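Local coordinates for protein phosphoribosylglycinamide synthetase (Anaerococcus prevotii, PDB 4DIM) that is thought to act as an ATP-binding ligase of the ATP-grasp type, related to the enzymes that make glycinamide ribonucleotide, at residues 78-84 with 277-282; 198-202 with 297-301. Residues are numbered along the deposited sequence.

How the interactions relate
From the N terminus, the chain first builds a parallel sheet of strands 51-54, 32-37, 9-13 and 74-76, and the loop leaving its last strand supplies residues 78-84. After several helices and a small antiparallel sheet, strand 194-203 provides 198-202. Interaction 1 closes the first long loop when 277-282, leaving edge strand 270-277, returns to 78-84; interaction 2 closes the second when helix 297-305 packs on 198-202. The segments alternate, so the two loops cross rather than nest. Interaction 1 ties the N-terminal domain to the end of the large sheet; interaction 2 fixes helix 297-305 on that sheet. They also touch: Q199 OE1 accepts a probable hydrogen bond from G281 N at 3.1 Å, and V280 packs on Y297 and I301.

Interaction 1. Residues 78-84 with 277-282; sequences CCLDTGI and TGRVGA
Two loops with no regular pairing meet here, C78 lying nearest V280 and C79 nearest A282 (CA to CA 5.4 and 4.2 Å). C79 takes a left-handed backbone conformation (phi 67°, psi 1°), then L80 is extended, and D81 to I84 form a type I turn closed by I84 N to D81 O at 3.2 Å, with G83 as N-cap of helix 84-94. In 277-282, G278 centres an inverse gamma turn, with a weak bond from R279 N to T277 O (3.0 Å), before R279 to A282 run extended.

The carboxylate of D81 gathers three groups. Its OD1 accepts a hydrogen bond from T277 OG1 at 2.6 Å and another, within a salt bridge, from R279 NE at 3.0 Å; R279 NH1 adds weak bonds to D81 OD1 (3.2 Å) and D81 OD2 (3.3 Å). Arginine, with chi1 and chi2 both p, sets one face of its guanidinium against the carbonyl carbons of C79 and L80 (R279 NH2 to C79 C and R279 NE to L80 C both 3.5 Å). R279 NH2 donates to V280 O at 3.1 Å, and that oxygen also accepts a weak bond from C79 N (3.1 Å); G281 N is satisfied by Q199 OE1. Small or compact side chains suit the close approach: C78 CB meets V280 CG1 at 3.5 Å, and C79 CB lies 4.0 Å from A282 CB. I84 CD1 rests 3.9 Å from R279 CG.

A salt bridge between loops that follow strands 74-76 and 270-277 ties the N-terminal domain, with its Rossmann-like parallel sheet, to the ATP-grasp domain.

Interaction 2. Residues 198-202 with 297-301; sequences AQAFV and YYKMI
Strand 198-202 is extended and packs against the first turns of helix 297-305; the axes of the short segments 198-202 and 297-301 are 11.2 Å apart at closest and cross at 38°, and the CA atoms of F201 and I301 are nearest, at 9.0 Å. F201, in the t rotamer, projects toward the helix and fills this wide gap, as a large flat side chain can.

Y297 begins the second segment. Its t rotamer swings the ring to the strand, placing OH 3.1 Å from A200 O and CE1 3.3 Å from F201 CD1; the two rings meet obliquely, centroids 5.6 Å apart, planes at 56°. Y298 and K299 turn from the strand, K299 pairing with E296. The flexible selenomethionine M300 lays its methyl CE over the face of F201, 4.0 Å from the ring centroid, a CH-pi contact. I301 CG1 reaches the edge of that ring, 4.1 Å from F201 CE1, while I301 N donates to Y297 O at 2.9 Å.

With all five touching residues buried, adhesion of helix to sheet here rests chiefly on apolar packing around one phenylalanine.

Interaction 1. Residues 78-84 with 277-282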
ATOM      1  N   CYS A  78       0.369   9.421  -1.282  1.00 95.32           N
ATOM      2  CA  CYS A  78      -0.559   8.417  -0.843  1.00 95.00           C
ATOM      3  C   CYS A  78      -0.715   7.390  -1.937  1.00 96.71           C
ATOM      4  O   CYS A  78      -0.419   7.676  -3.094  1.00 96.11           O
ATOM      5  CB  CYS A  78      -1.889   9.079  -0.436  1.00 97.17           C
ATOM      6  SG  CYS A  78      -3.241   8.964  -1.650  1.00102.83           S
ATOM      7  N   CYS A  79      -0.996   6.149  -1.526  1.00 93.34           N
ATOM      8  CA  CYS A  79      -1.349   5.004  -2.349  1.00 93.40           C
ATOM      9  C   CYS A  79      -0.242   4.470  -3.262  1.00 96.57           C
ATOM     10  O   CYS A  79      -0.488   3.463  -3.917  1.00 97.33           O
ATOM     11  CB  CYS A  79      -2.616   5.329  -3.138  1.00 95.64           C
ATOM     12  SG  CYS A  79      -4.066   5.667  -2.068  1.00100.63           S
ATOM     13  N   LEU A  80       0.982   5.048  -3.265  1.00 92.42           N
ATOM     14  CA  LEU A  80       2.083   4.576  -4.136  1.00 91.30           C
ATOM     15  C   LEU A  80       3.460   4.970  -3.550  1.00 88.86           C
ATOM     16  O   LEU A  80       3.578   6.011  -2.893  1.00 87.37           O
ATOM     17  CB  LEU A  80       1.889   5.193  -5.547  1.00 93.47           C
ATOM     18  CG  LEU A  80       1.985   4.266  -6.793  1.00101.96           C
ATOM     19  CD1 LEU A  80       1.039   3.035  -6.730  1.00102.01           C
ATOM     20  CD2 LEU A  80       1.622   5.047  -8.061  1.00106.47           C
ATOM     21  N   ASP A  81       4.498   4.161  -3.828  1.00 82.75           N
ATOM     22  CA  ASP A  81       5.866   4.421  -3.343  1.00 82.36           C
ATOM     23  C   ASP A  81       6.684   5.294  -4.268  1.00 85.32           C
ATOM     24  O   ASP A  81       7.788   5.644  -3.873  1.00 87.24           O
ATOM     25  CB  ASP A  81       6.652   3.098  -3.145  1.00 84.84           C
ATOM     26  CG  ASP A  81       6.178   2.245  -1.990  1.00 92.07           C
ATOM     27  OD1 ASP A  81       5.765   2.822  -0.956  1.00 89.73           O
ATOM     28  OD2 ASP A  81       6.126   0.999  -2.152  1.00100.78           O
ATOM     29  N   THR A  82       6.204   5.600  -5.492  1.00 81.49           N
ATOM     30  CA  THR A  82       6.913   6.384  -6.508  1.00 83.53           C
ATOM     31  C   THR A  82       7.620   7.613  -5.903  1.00 89.50           C
ATOM     32  O   THR A  82       8.839   7.696  -6.026  1.00 92.65           O
ATOM     33  CB  THR A  82       5.967   6.808  -7.640  1.00 96.29           C
ATOM     34  OG1 THR A  82       5.153   5.689  -8.023  1.00 98.90           O
ATOM     35  CG2 THR A  82       6.719   7.315  -8.863  1.00100.56           C
ATOM     36  N   GLY A  83       6.897   8.430  -5.137  1.00 83.21           N
ATOM     37  CA  GLY A  83       7.440   9.632  -4.512  1.00 84.24           C
ATOM     38  C   GLY A  83       7.582   9.647  -3.005  1.00 86.90           C
ATOM     39  O   GLY A  83       7.520  10.718  -2.394  1.00 87.16           O
ATOM     40  N   ILE A  84       7.877   8.491  -2.407  1.00 83.29           N
ATOM     41  CA  ILE A  84       7.945   8.337  -0.957  1.00 82.76           C
ATOM     42  C   ILE A  84       9.275   8.813  -0.407  1.00 86.32           C
ATOM     43  O   ILE A  84       9.331   9.374   0.685  1.00 86.14           O
ATOM     44  CB  ILE A  84       7.631   6.863  -0.537  1.00 86.67           C
ATOM     45  CG1 ILE A  84       7.325   6.755   0.982  1.00 86.26           C
ATOM     46  CG2 ILE A  84       8.784   5.876  -0.911  1.00 92.01           C
ATOM     47  CD1 ILE A  84       6.351   7.760   1.510  1.00 92.92           C
ATOM     48  N   THR A 277       5.766   0.357   4.320  1.00 78.89           N
ATOM     49  CA  THR A 277       6.051   1.669   3.714  1.00 78.19           C
ATOM     50  C   THR A 277       5.339   2.783   4.531  1.00 80.09           C
ATOM     51  O   THR A 277       4.258   2.563   5.032  1.00 80.92           O
ATOM     52  CB  THR A 277       5.718   1.644   2.215  1.00 81.64           C
ATOM     53  OG1 THR A 277       5.741   2.949   1.666  1.00 87.63           O
ATOM     54  CG2 THR A 277       4.411   1.050   1.909  1.00 81.77           C
ATOM     55  N   GLY A 278       5.948   3.963   4.649  1.00 76.54           N
ATOM     56  CA  GLY A 278       5.370   5.093   5.371  1.00 76.38           C
ATOM     57  C   GLY A 278       4.368   5.917   4.585  1.00 81.68           C
ATOM     58  O   GLY A 278       4.447   7.142   4.572  1.00 84.54           O
ATOM     59  N   ARG A 279       3.405   5.259   3.933  1.00 76.92           N
ATOM     60  CA  ARG A 279       2.273   5.904   3.283  1.00 75.61           C
ATOM     61  C   ARG A 279       1.036   4.928   3.296  1.00 77.52           C
ATOM     62  O   ARG A 279       1.146   3.725   3.563  1.00 74.09           O
ATOM     63  CB  ARG A 279       2.607   6.434   1.884  1.00 76.42           C
ATOM     64  CG  ARG A 279       3.272   5.466   0.925  1.00 85.04           C
ATOM     65  CD  ARG A 279       2.271   4.597   0.233  1.00 78.59           C
ATOM     66  NE  ARG A 279       2.906   3.456  -0.430  1.00 87.07           N
ATOM     67  CZ  ARG A 279       2.253   2.392  -0.895  1.00 89.57           C
ATOM     68  NH1 ARG A 279       2.909   1.407  -1.479  1.00 85.38           N
ATOM     69  NH2 ARG A 279       0.944   2.302  -0.770  1.00 75.46           N
ATOM     70  N   VAL A 280      -0.131   5.499   3.069  1.00 73.11           N
ATOM     71  CA  VAL A 280      -1.370   4.753   3.062  1.00 70.53           C
ATOM     72  C   VAL A 280      -1.429   3.808   1.884  1.00 72.56           C
ATOM     73  O   VAL A 280      -1.001   4.144   0.805  1.00 71.10           O
ATOM     74  CB  VAL A 280      -2.586   5.718   3.066  1.00 74.11           C
ATOM     75  CG1 VAL A 280      -2.739   6.445   1.722  1.00 71.91           C
ATOM     76  CG2 VAL A 280      -3.860   4.981   3.444  1.00 73.70           C
ATOM     77  N   GLY A 281      -2.059   2.664   2.080  1.00 70.98           N
ATOM     78  CA  GLY A 281      -2.197   1.663   1.036  1.00 70.26           C
ATOM     79  C   GLY A 281      -3.133   2.057  -0.072  1.00 75.42           C
ATOM     80  O   GLY A 281      -3.908   2.992   0.067  1.00 75.26           O
ATOM     81  N   ALA A 282      -3.040   1.366  -1.205  1.00 75.19           N
ATOM     82  CA  ALA A 282      -3.887   1.676  -2.361  1.00 74.25           C
ATOM     83  C   ALA A 282      -5.116   0.827  -2.334  1.00 78.30           C
ATOM     84  O   ALA A 282      -5.373   0.182  -1.337  1.00 78.93           O
ATOM     85  CB  ALA A 282      -3.117   1.432  -3.641  1.00 74.92           C
TER

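Interaction 2. Residues 198-202 with 297-301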
ATOM      1  N   ALA A 198      -2.011  -4.864   6.727  1.00 70.68           N
ATOM      2  CA  ALA A 198      -2.460  -4.011   7.810  1.00 70.41           C
ATOM      3  C   ALA A 198      -2.176  -2.564   7.524  1.00 73.33           C
ATOM      4  O   ALA A 198      -1.202  -2.247   6.849  1.00 74.83           O
ATOM      5  CB  ALA A 198      -1.795  -4.415   9.106  1.00 72.23           C
ATOM      6  N   GLN A 199      -3.009  -1.684   8.082  1.00 66.79           N
ATOM      7  CA  GLN A 199      -2.860  -0.242   8.015  1.00 64.51           C
ATOM      8  C   GLN A 199      -2.530   0.251   9.388  1.00 66.35           C
ATOM      9  O   GLN A 199      -2.989  -0.316  10.376  1.00 67.21           O
ATOM     10  CB  GLN A 199      -4.139   0.486   7.525  1.00 65.32           C
ATOM     11  CG  GLN A 199      -4.613   0.187   6.112  1.00 66.97           C
ATOM     12  CD  GLN A 199      -3.619   0.464   5.011  1.00 76.64           C
ATOM     13  OE1 GLN A 199      -3.403   1.606   4.618  1.00 74.91           O
ATOM     14  NE2 GLN A 199      -2.967  -0.568   4.507  1.00 71.23           N
ATOM     15  N   ALA A 200      -1.777   1.311   9.468  1.00 62.30           N
ATOM     16  CA  ALA A 200      -1.468   1.914  10.742  1.00 63.93           C
ATOM     17  C   ALA A 200      -1.228   3.386  10.529  1.00 72.59           C
ATOM     18  O   ALA A 200      -1.263   3.871   9.401  1.00 71.66           O
ATOM     19  CB  ALA A 200      -0.287   1.234  11.421  1.00 63.64           C
ATOM     20  N   PHE A 201      -1.129   4.108  11.613  1.00 72.90           N
ATOM     21  CA  PHE A 201      -0.932   5.541  11.546  1.00 74.88           C
ATOM     22  C   PHE A 201      -0.095   5.917  12.746  1.00 80.79           C
ATOM     23  O   PHE A 201      -0.450   5.526  13.854  1.00 80.12           O
ATOM     24  CB  PHE A 201      -2.298   6.241  11.545  1.00 76.71           C
ATOM     25  CG  PHE A 201      -2.267   7.712  11.249  1.00 80.41           C
ATOM     26  CD1 PHE A 201      -2.541   8.188   9.975  1.00 83.12           C
ATOM     27  CD2 PHE A 201      -2.060   8.631  12.262  1.00 85.59           C
ATOM     28  CE1 PHE A 201      -2.578   9.552   9.717  1.00 85.24           C
ATOM     29  CE2 PHE A 201      -2.065   9.992  11.994  1.00 89.75           C
ATOM     30  CZ  PHE A 201      -2.349  10.441  10.729  1.00 87.33           C
ATOM     31  N   VAL A 202       1.038   6.597  12.521  1.00 78.74           N
ATOM     32  CA  VAL A 202       1.930   7.034  13.591  1.00 80.26           C
ATOM     33  C   VAL A 202       1.990   8.610  13.637  1.00 82.57           C
ATOM     34  O   VAL A 202       2.175   9.257  12.630  1.00 79.39           O
ATOM     35  CB  VAL A 202       3.325   6.339  13.511  1.00 83.94           C
ATOM     36  CG1 VAL A 202       4.006   6.529  12.169  1.00 83.73           C
ATOM     37  CG2 VAL A 202       4.236   6.773  14.661  1.00 87.06           C
ATOM     38  N   TYR A 297      -9.979   9.817   7.314  1.00 75.64           N
ATOM     39  CA  TYR A 297      -8.586   9.428   7.317  1.00 74.07           C
ATOM     40  C   TYR A 297      -7.763  10.203   6.303  1.00 80.09           C
ATOM     41  O   TYR A 297      -6.650  10.584   6.640  1.00 82.92           O
ATOM     42  CB  TYR A 297      -8.532   7.937   7.056  1.00 74.37           C
ATOM     43  CG  TYR A 297      -7.190   7.303   7.277  1.00 76.18           C
ATOM     44  CD1 TYR A 297      -6.514   7.463   8.478  1.00 80.01           C
ATOM     45  CD2 TYR A 297      -6.657   6.420   6.345  1.00 74.60           C
ATOM     46  CE1 TYR A 297      -5.315   6.798   8.726  1.00 81.42           C
ATOM     47  CE2 TYR A 297      -5.436   5.798   6.558  1.00 74.49           C
ATOM     48  CZ  TYR A 297      -4.778   5.965   7.762  1.00 79.31           C
ATOM     49  OH  TYR A 297      -3.615   5.286   8.014  1.00 82.85           O
ATOM     50  N   TYR A 298      -8.309  10.557   5.114  1.00 75.11           N
ATOM     51  CA  TYR A 298      -7.584  11.475   4.232  1.00 74.19           C
ATOM     52  C   TYR A 298      -7.408  12.813   4.876  1.00 80.20           C
ATOM     53  O   TYR A 298      -6.465  13.504   4.520  1.00 84.65           O
ATOM     54  CB  TYR A 298      -8.261  11.682   2.894  1.00 74.79           C
ATOM     55  CG  TYR A 298      -8.259  10.475   1.971  1.00 76.44           C
ATOM     56  CD1 TYR A 298      -7.082  10.029   1.369  1.00 75.76           C
ATOM     57  CD2 TYR A 298      -9.444   9.804   1.658  1.00 77.05           C
ATOM     58  CE1 TYR A 298      -7.087   8.939   0.502  1.00 72.86           C
ATOM     59  CE2 TYR A 298      -9.451   8.702   0.818  1.00 75.51           C
ATOM     60  CZ  TYR A 298      -8.290   8.326   0.173  1.00 79.11           C
ATOM     61  OH  TYR A 298      -8.379   7.333  -0.773  1.00 79.85           O
ATOM     62  N   LYS A 299      -8.323  13.219   5.764  1.00 76.74           N
ATOM     63  CA  LYS A 299      -8.247  14.498   6.469  1.00 79.06           C
ATOM     64  C   LYS A 299      -7.193  14.438   7.525  1.00 83.47           C
ATOM     65  O   LYS A 299      -6.533  15.434   7.743  1.00 84.98           O
ATOM     66  CB  LYS A 299      -9.595  14.900   7.079  1.00 82.59           C
ATOM     67  CG  LYS A 299     -10.540  15.426   6.024  1.00 84.75           C
ATOM     68  CD  LYS A 299     -11.772  16.018   6.604  1.00 83.61           C
ATOM     69  CE  LYS A 299     -12.656  16.522   5.497  1.00 85.07           C
ATOM     70  NZ  LYS A 299     -13.953  17.024   6.000  1.00 98.23           N
HETATM   71  N   MSE A 300      -7.003  13.266   8.149  1.00 79.49           N
HETATM   72  CA  MSE A 300      -5.956  13.036   9.155  1.00 78.77           C
HETATM   73  C   MSE A 300      -4.606  13.096   8.478  1.00 84.75           C
HETATM   74  O   MSE A 300      -3.677  13.715   9.004  1.00 88.08           O
HETATM   75  CB  MSE A 300      -6.129  11.669   9.860  1.00 78.10           C
HETATM   76  CG  MSE A 300      -7.262  11.640  10.860  1.00 81.92           C
HETATM   77 SE   MSE A 300      -7.764   9.905  11.447  0.75 83.31          SE
HETATM   78  CE  MSE A 300      -6.084   9.491  12.313  1.00 79.52           C
ATOM     79  N   ILE A 301      -4.529  12.532   7.255  1.00 78.61           N
ATOM     80  CA  ILE A 301      -3.290  12.557   6.465  1.00 76.39           C
ATOM     81  C   ILE A 301      -2.942  13.998   6.051  1.00 79.07           C
ATOM     82  O   ILE A 301      -1.811  14.433   6.253  1.00 79.03           O
ATOM     83  CB  ILE A 301      -3.424  11.627   5.255  1.00 76.24           C
ATOM     84  CG1 ILE A 301      -3.466  10.162   5.722  1.00 73.18           C
ATOM     85  CG2 ILE A 301      -2.283  11.853   4.255  1.00 77.87           C
ATOM     86  CD1 ILE A 301      -3.881   9.192   4.661  1.00 74.52           C
TER